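Local structure of Ets DNA-binding protein pokkuri (Drosophila melanogaster, 1SV0) at residues K33-F36 and D37-Q40; C47-R51 and A52-H56; L69-L72 and I73-S76. The protein represses transcription as an Ets-family DNA-binding factor that holds back photoreceptor development in opposition to Ras signalling, and is seen here as its SAM (Pointed) domain. The protein carries 1 engineered substitution. All coordinates share one frame; numbering follows the deposited sequence.

Interaction 1 of 3, residues K33-F36 and D37-Q40; sequences KLDF and DLFQ
F36 O takes two hydrogen bonds from the residues that follow it, in the 3-10 turn between helix 15-28 and helix 43-46. One donor is the backbone F39 N, at 3.0 Å from F36 O, which makes one of the two backbone i+3 bonds of the turn. The other is the side-chain amide of Q40, whose NE2 adds a side-chain bond at 2.8 Å from F36 O. The two donors come from opposite faces of the carbonyl plane, so neither blocks the other. Q40 can turn back in this way because its chain is bent at chi2 (-57°), which folds the amide over the turn; glutamine has both the length and the N-H for the task.

D35 supplies the second set of polar contacts. Its backbone O accepts L38 N at 3.0 Å, the other i+3 bond, while its carboxylate OD1 accepts D37 N at 3.1 Å, approached on the anti side and 30° out of the carboxylate plane. This is an Asx turn leading into the 3-10 turn, and aspartate suits it, since its short side chain can reach an N-H two residues on. The price is a second carboxylate nearby: D35 OD1 and D37 OD2 are 3.4 Å apart, with their planes steeply inclined.

Apolar contacts complete the turn. L34 CG meets F39 CE1 at 4.0 Å, the two side chains crossing at about a right angle, and L38 CD1 lies against D35 CB. The buried F39 ring also reaches L22 of helix 15-28 and F54 of helix 51-57, while F36 forms a cation-pi contact with R23.

Chemically, the N-H groups of D37, L38 and F39 all find acceptors within the turn, but the two neighbouring carboxylates would probably raise the proton affinity of one another.

Interaction 2 of 3, residues C47-R51 and A52-H56; sequences CLLTR and ADFGH
D53 OD2 is gripped twice by T50. The backbone T50 N donates to it at 3.0 Å in a nearly straight bond (168°) that uses the anti lone pair of the carboxylate oxygen, and T50 OG1 adds a weak bond at 3.1 Å. The exchange is reciprocal, because D53 N donates to T50 OG1 at 3.0 Å. Threonine can do this with OG1 set between its backbone N and carbonyl carbon (chi1 67°), facing the first turn of the helix. Aspartate is short enough to bring OD2 back to T50 N, and its negative charge at a helix N-terminus should be welcome to the helix dipole.

Ordinary helical bonding starts at once: F54 N donates to T50 O, and G55 N to R51 O at 2.9 Å. R51 leads away from the capping pair, and its NH1 is bonded to N67 of helix 62-77, tying the two helices together.

Beneath the polar cap lies an apolar layer. L49 sets CD1 over one face of the F54 ring, a CH-pi contact 4.3 Å from the ring centroid, and its CB comes to 3.7 Å from F54 CE1. The other branch, CD2, rests on D53 CB. Large hydrophobic residues fit here because F54 goes on to pack against L65 and L69 of helix 62-77.

T50 and D53, three residues apart with side chain and backbone exchanging bonds, form a classic capping box at the start of helix 51-57 in this SAM domain.

Interaction 3 of 3, residues L69-L72 and I73-S76; sequences LQML and IIES
Q70 and I73 lie side by side and point the same way on helix 62-77, the long C-terminal helix of the SAM domain. Starting from its branch point, I73 CB sits 3.4 Å from Q70 O. CG1, anti to the carbonyl carbon (chi1 -57°), moves on to 3.4 Å from L69 O, and the extended chain then carries CD1 to 3.6 Å from Q70 OE1. The methyl tip thus meets the amide oxygen of glutamine, while Q70 NE2 is bonded to the backbone O of H66 one turn earlier. Beyond the helix, I73 touches C47 and R11, where a branched apolar chain packs between the helix and two loops.

The backbone beneath follows the alpha pattern. I74 N donates to Q70 O in an almost straight bond (174°), and E75 N donates to M71 O at 2.9 Å. M71 and E75 also run alongside each other on the more exposed side, where the methionine tip makes a loose contact, M71 CE lying 4.2 Å from E75 OE1. E75 OE2 itself is bonded to S78 OG.

L72 packs on P10 of the N-terminal loop. With OG between its backbone N and carbonyl carbon (chi1 70°), S76 OG donates to I73 O at 2.6 Å, in the carbonyl plane and on a lone pair.

How the interactions relate
The three interactions follow one another along the chain, and interaction 2 is the middle member in space as well. It touches interaction 1 through two aromatic rings, with F39 CE2 3.9 Å from F54 CE2. On the side of interaction 3, F54 CZ reaches L69 CD2 at 3.8 Å, and C47 SG meets I73 CD1 at 3.6 Å. F54 therefore joins the turn of 33-40 to the C-terminal helix, while interactions 1 and 3 lie on opposite sides of the chain's centre, with centres about 21 Å apart and no direct touch. No residue of the partner chain touches these segments, so the three contacts hold together parts of the one SAM domain.

Interaction 1 of 3, residues K33-F36 and D37-Q40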
loop_
_atom_site.group_PDB
_atom_site.type_symbol
_atom_site.label_atom_id
_atom_site.label_comp_id
_atom_site.label_asym_id
_atom_site.label_seq_id
_atom_site.Cartn_x
_atom_site.Cartn_y
_atom_site.Cartn_z
ATOM N N LYS A 33 -6.341 -8.560 -7.425
ATOM C CA LYS A 33 -7.652 -8.273 -7.998
ATOM C C LYS A 33 -8.618 -7.806 -6.922
ATOM O O LYS A 33 -8.773 -8.451 -5.889
ATOM C CB LYS A 33 -8.201 -9.522 -8.689
ATOM C CG LYS A 33 -7.263 -10.089 -9.755
ATOM C CD LYS A 33 -7.874 -11.284 -10.479
ATOM C CE LYS A 33 -6.923 -11.832 -11.539
ATOM N NZ LYS A 33 -7.485 -13.030 -12.230
ATOM N N LEU A 34 -9.265 -6.675 -7.162
ATOM C CA LEU A 34 -10.216 -6.122 -6.205
ATOM C C LEU A 34 -11.630 -6.576 -6.579
ATOM O O LEU A 34 -11.933 -6.741 -7.759
ATOM C CB LEU A 34 -10.121 -4.596 -6.240
ATOM C CG LEU A 34 -10.482 -3.762 -5.014
ATOM C CD1 LEU A 34 -9.643 -4.191 -3.824
ATOM C CD2 LEU A 34 -10.237 -2.292 -5.325
ATOM N N ASP A 35 -12.488 -6.804 -5.587
ATOM C CA ASP A 35 -13.866 -7.213 -5.872
ATOM C C ASP A 35 -14.693 -5.934 -5.940
ATOM O O ASP A 35 -15.191 -5.451 -4.925
ATOM C CB ASP A 35 -14.410 -8.125 -4.765
ATOM C CG ASP A 35 -15.790 -8.694 -5.098
ATOM O OD1 ASP A 35 -16.479 -8.128 -5.979
ATOM O OD2 ASP A 35 -16.189 -9.699 -4.469
ATOM N N PHE A 36 -14.839 -5.392 -7.144
ATOM C CA PHE A 36 -15.570 -4.145 -7.325
ATOM C C PHE A 36 -17.041 -4.161 -6.920
ATOM O O PHE A 36 -17.647 -3.100 -6.752
ATOM C CB PHE A 36 -15.404 -3.657 -8.770
ATOM C CG PHE A 36 -13.968 -3.394 -9.147
ATOM C CD1 PHE A 36 -13.259 -4.303 -9.931
ATOM C CD2 PHE A 36 -13.312 -2.260 -8.679
ATOM C CE1 PHE A 36 -11.906 -4.090 -10.240
ATOM C CE2 PHE A 36 -11.960 -2.035 -8.982
ATOM C CZ PHE A 36 -11.260 -2.954 -9.765
ATOM N N ASP A 37 -17.619 -5.348 -6.756
ATOM C CA ASP A 37 -19.013 -5.439 -6.326
ATOM C C ASP A 37 -19.133 -4.826 -4.933
ATOM O O ASP A 37 -20.193 -4.334 -4.551
ATOM C CB ASP A 37 -19.488 -6.896 -6.269
ATOM C CG ASP A 37 -19.691 -7.501 -7.642
ATOM O OD1 ASP A 37 -20.342 -6.845 -8.477
ATOM O OD2 ASP A 37 -19.213 -8.631 -7.885
ATOM N N LEU A 38 -18.033 -4.854 -4.182
ATOM C CA LEU A 38 -18.009 -4.313 -2.825
ATOM C C LEU A 38 -17.837 -2.791 -2.789
ATOM O O LEU A 38 -17.948 -2.176 -1.726
ATOM C CB LEU A 38 -16.875 -4.963 -2.021
ATOM C CG LEU A 38 -16.816 -6.493 -2.011
ATOM C CD1 LEU A 38 -15.585 -6.968 -1.247
ATOM C CD2 LEU A 38 -18.086 -7.045 -1.379
ATOM N N PHE A 39 -17.575 -2.183 -3.944
ATOM C CA PHE A 39 -17.379 -0.740 -4.001
ATOM C C PHE A 39 -18.329 0.017 -4.929
ATOM O O PHE A 39 -17.946 1.031 -5.523
ATOM C CB PHE A 39 -15.931 -0.416 -4.397
ATOM C CG PHE A 39 -14.907 -0.842 -3.375
ATOM C CD1 PHE A 39 -14.311 -2.096 -3.447
ATOM C CD2 PHE A 39 -14.557 0.009 -2.329
ATOM C CE1 PHE A 39 -13.371 -2.505 -2.488
ATOM C CE2 PHE A 39 -13.624 -0.385 -1.366
ATOM C CZ PHE A 39 -13.028 -1.650 -1.449
ATOM N N GLN A 40 -19.561 -0.462 -5.064
ATOM C CA GLN A 40 -20.527 0.220 -5.916
ATOM C C GLN A 40 -21.178 1.315 -5.086
ATOM O O GLN A 40 -22.272 1.135 -4.554
ATOM C CB GLN A 40 -21.586 -0.762 -6.420
ATOM C CG GLN A 40 -21.026 -1.865 -7.304
ATOM C CD GLN A 40 -20.291 -1.323 -8.513
ATOM O OE1 GLN A 40 -20.815 -0.485 -9.252
ATOM N NE2 GLN A 40 -19.073 -1.806 -8.731
#

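Interaction 2 of 3, residues C47-R51 and A52-H56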
loop_
_atom_site.group_PDB
_atom_site.type_symbol
_atom_site.label_atom_id
_atom_site.label_comp_id
_atom_site.label_asym_id
_atom_site.label_seq_id
_atom_site.Cartn_x
_atom_site.Cartn_y
_atom_site.Cartn_z
ATOM N N CYS A 47 -15.914 7.785 1.167
ATOM C CA CYS A 47 -15.181 8.557 2.159
ATOM C C CYS A 47 -15.635 8.351 3.600
ATOM O O CYS A 47 -14.976 8.814 4.522
ATOM C CB CYS A 47 -15.231 10.045 1.799
ATOM S SG CYS A 47 -14.323 10.449 0.292
ATOM N N LEU A 48 -16.752 7.657 3.789
ATOM C CA LEU A 48 -17.261 7.401 5.131
ATOM C C LEU A 48 -16.852 6.025 5.636
ATOM O O LEU A 48 -17.043 5.710 6.810
ATOM C CB LEU A 48 -18.790 7.551 5.167
ATOM C CG LEU A 48 -19.298 8.969 5.471
ATOM C CD1 LEU A 48 -18.610 9.963 4.566
ATOM C CD2 LEU A 48 -20.813 9.044 5.300
ATOM N N LEU A 49 -16.286 5.204 4.756
ATOM C CA LEU A 49 -15.850 3.872 5.163
ATOM C C LEU A 49 -14.730 3.995 6.183
ATOM O O LEU A 49 -13.797 4.773 5.997
ATOM C CB LEU A 49 -15.349 3.062 3.962
ATOM C CG LEU A 49 -16.385 2.634 2.921
ATOM C CD1 LEU A 49 -15.713 1.745 1.878
ATOM C CD2 LEU A 49 -17.528 1.887 3.605
ATOM N N THR A 50 -14.838 3.230 7.263
ATOM C CA THR A 50 -13.832 3.228 8.315
ATOM C C THR A 50 -12.668 2.393 7.823
ATOM O O THR A 50 -12.795 1.668 6.835
ATOM C CB THR A 50 -14.361 2.570 9.604
ATOM O OG1 THR A 50 -14.586 1.176 9.366
ATOM C CG2 THR A 50 -15.668 3.217 10.033
ATOM N N ARG A 51 -11.540 2.474 8.514
ATOM C CA ARG A 51 -10.378 1.701 8.107
ATOM C C ARG A 51 -10.721 0.215 8.115
ATOM O O ARG A 51 -10.279 -0.534 7.246
ATOM C CB ARG A 51 -9.199 1.967 9.042
ATOM C CG ARG A 51 -7.891 1.344 8.573
ATOM C CD ARG A 51 -6.813 1.495 9.632
ATOM N NE ARG A 51 -6.784 2.850 10.176
ATOM C CZ ARG A 51 -6.560 3.945 9.456
ATOM N NH1 ARG A 51 -6.342 3.853 8.149
ATOM N NH2 ARG A 51 -6.561 5.136 10.041
ATOM N N ALA A 52 -11.514 -0.207 9.097
ATOM C CA ALA A 52 -11.918 -1.607 9.204
ATOM C C ALA A 52 -12.826 -1.994 8.039
ATOM O O ALA A 52 -12.782 -3.130 7.560
ATOM C CB ALA A 52 -12.633 -1.853 10.535
ATOM N N ASP A 53 -13.656 -1.054 7.591
ATOM C CA ASP A 53 -14.547 -1.307 6.460
ATOM C C ASP A 53 -13.699 -1.640 5.236
ATOM O O ASP A 53 -13.955 -2.617 4.530
ATOM C CB ASP A 53 -15.402 -0.075 6.135
ATOM C CG ASP A 53 -16.656 0.015 6.978
ATOM O OD1 ASP A 53 -17.294 -1.035 7.200
ATOM O OD2 ASP A 53 -17.018 1.135 7.401
ATOM N N PHE A 54 -12.698 -0.802 4.980
ATOM C CA PHE A 54 -11.813 -1.010 3.845
ATOM C C PHE A 54 -11.094 -2.330 4.010
ATOM O O PHE A 54 -10.937 -3.084 3.049
ATOM C CB PHE A 54 -10.777 0.111 3.749
ATOM C CG PHE A 54 -11.140 1.188 2.775
ATOM C CD1 PHE A 54 -11.718 2.375 3.214
ATOM C CD2 PHE A 54 -10.886 1.026 1.415
ATOM C CE1 PHE A 54 -12.040 3.386 2.316
ATOM C CE2 PHE A 54 -11.206 2.035 0.500
ATOM C CZ PHE A 54 -11.779 3.216 0.955
ATOM N N GLY A 55 -10.664 -2.600 5.238
ATOM C CA GLY A 55 -9.951 -3.830 5.525
ATOM C C GLY A 55 -10.739 -5.054 5.110
ATOM O O GLY A 55 -10.183 -5.996 4.551
ATOM N N HIS A 56 -12.041 -5.036 5.376
ATOM C CA HIS A 56 -12.901 -6.159 5.023
ATOM C C HIS A 56 -13.063 -6.309 3.510
ATOM O O HIS A 56 -13.085 -7.427 2.996
ATOM C CB HIS A 56 -14.277 -6.000 5.673
ATOM C CG HIS A 56 -14.243 -5.981 7.169
ATOM N ND1 HIS A 56 -13.462 -6.843 7.909
ATOM C CD2 HIS A 56 -14.923 -5.226 8.067
ATOM C CE1 HIS A 56 -13.662 -6.621 9.196
ATOM N NE2 HIS A 56 -14.544 -5.644 9.319
#

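Interaction 3 of 3, residues L69-L72 and I73-S76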
loop_
_atom_site.group_PDB
_atom_site.type_symbol
_atom_site.label_atom_id
_atom_site.label_comp_id
_atom_site.label_asym_id
_atom_site.label_seq_id
_atom_site.Cartn_x
_atom_site.Cartn_y
_atom_site.Cartn_z
ATOM N N LEU A 69 -7.079 7.699 0.451
ATOM C CA LEU A 69 -8.320 8.438 0.261
ATOM C C LEU A 69 -8.413 9.593 1.257
ATOM O O LEU A 69 -8.689 10.725 0.869
ATOM C CB LEU A 69 -9.520 7.500 0.421
ATOM C CG LEU A 69 -10.916 8.096 0.240
ATOM C CD1 LEU A 69 -11.004 8.762 -1.127
ATOM C CD2 LEU A 69 -11.983 6.987 0.381
ATOM N N GLN A 70 -8.186 9.308 2.536
ATOM C CA GLN A 70 -8.238 10.346 3.568
ATOM C C GLN A 70 -7.277 11.482 3.195
ATOM O O GLN A 70 -7.597 12.663 3.347
ATOM C CB GLN A 70 -7.834 9.770 4.928
ATOM C CG GLN A 70 -8.957 9.242 5.835
ATOM C CD GLN A 70 -10.307 9.065 5.155
ATOM O OE1 GLN A 70 -11.161 9.949 5.213
ATOM N NE2 GLN A 70 -10.504 7.917 4.512
ATOM N N MET A 71 -6.096 11.122 2.703
ATOM C CA MET A 71 -5.109 12.126 2.313
ATOM C C MET A 71 -5.587 12.996 1.162
ATOM O O MET A 71 -5.328 14.198 1.146
ATOM C CB MET A 71 -3.785 11.465 1.947
ATOM C CG MET A 71 -3.041 10.934 3.154
ATOM S SD MET A 71 -2.961 12.212 4.427
ATOM C CE MET A 71 -1.543 13.186 3.842
ATOM N N LEU A 72 -6.286 12.392 0.203
ATOM C CA LEU A 72 -6.809 13.136 -0.935
ATOM C C LEU A 72 -7.816 14.178 -0.460
ATOM O O LEU A 72 -7.910 15.268 -1.030
ATOM C CB LEU A 72 -7.474 12.185 -1.938
ATOM C CG LEU A 72 -6.565 11.495 -2.974
ATOM C CD1 LEU A 72 -5.268 11.050 -2.335
ATOM C CD2 LEU A 72 -7.296 10.311 -3.586
ATOM N N ILE A 73 -8.573 13.839 0.581
ATOM C CA ILE A 73 -9.557 14.768 1.130
ATOM C C ILE A 73 -8.823 15.930 1.790
ATOM O O ILE A 73 -9.093 17.092 1.492
ATOM C CB ILE A 73 -10.464 14.087 2.164
ATOM C CG1 ILE A 73 -11.167 12.886 1.521
ATOM C CG2 ILE A 73 -11.500 15.083 2.677
ATOM C CD1 ILE A 73 -12.021 12.070 2.479
ATOM N N ILE A 74 -7.890 15.610 2.682
ATOM C CA ILE A 74 -7.093 16.632 3.360
ATOM C C ILE A 74 -6.584 17.574 2.275
ATOM O O ILE A 74 -6.735 18.791 2.361
ATOM C CB ILE A 74 -5.851 16.023 4.061
ATOM C CG1 ILE A 74 -6.269 14.913 5.033
ATOM C CG2 ILE A 74 -5.078 17.107 4.779
ATOM C CD1 ILE A 74 -7.134 15.369 6.170
ATOM N N GLU A 75 -5.996 16.977 1.242
ATOM C CA GLU A 75 -5.431 17.705 0.114
ATOM C C GLU A 75 -6.401 18.598 -0.639
ATOM O O GLU A 75 -6.037 19.706 -1.028
ATOM C CB GLU A 75 -4.788 16.725 -0.868
ATOM C CG GLU A 75 -3.298 16.914 -1.004
ATOM C CD GLU A 75 -2.626 17.072 0.344
ATOM O OE1 GLU A 75 -2.785 16.171 1.199
ATOM O OE2 GLU A 75 -1.942 18.099 0.551
ATOM N N SER A 76 -7.624 18.125 -0.856
ATOM C CA SER A 76 -8.609 18.917 -1.581
ATOM C C SER A 76 -8.752 20.292 -0.929
ATOM O O SER A 76 -9.208 21.243 -1.561
ATOM C CB SER A 76 -9.965 18.208 -1.603
ATOM O OG SER A 76 -10.570 18.200 -0.322
#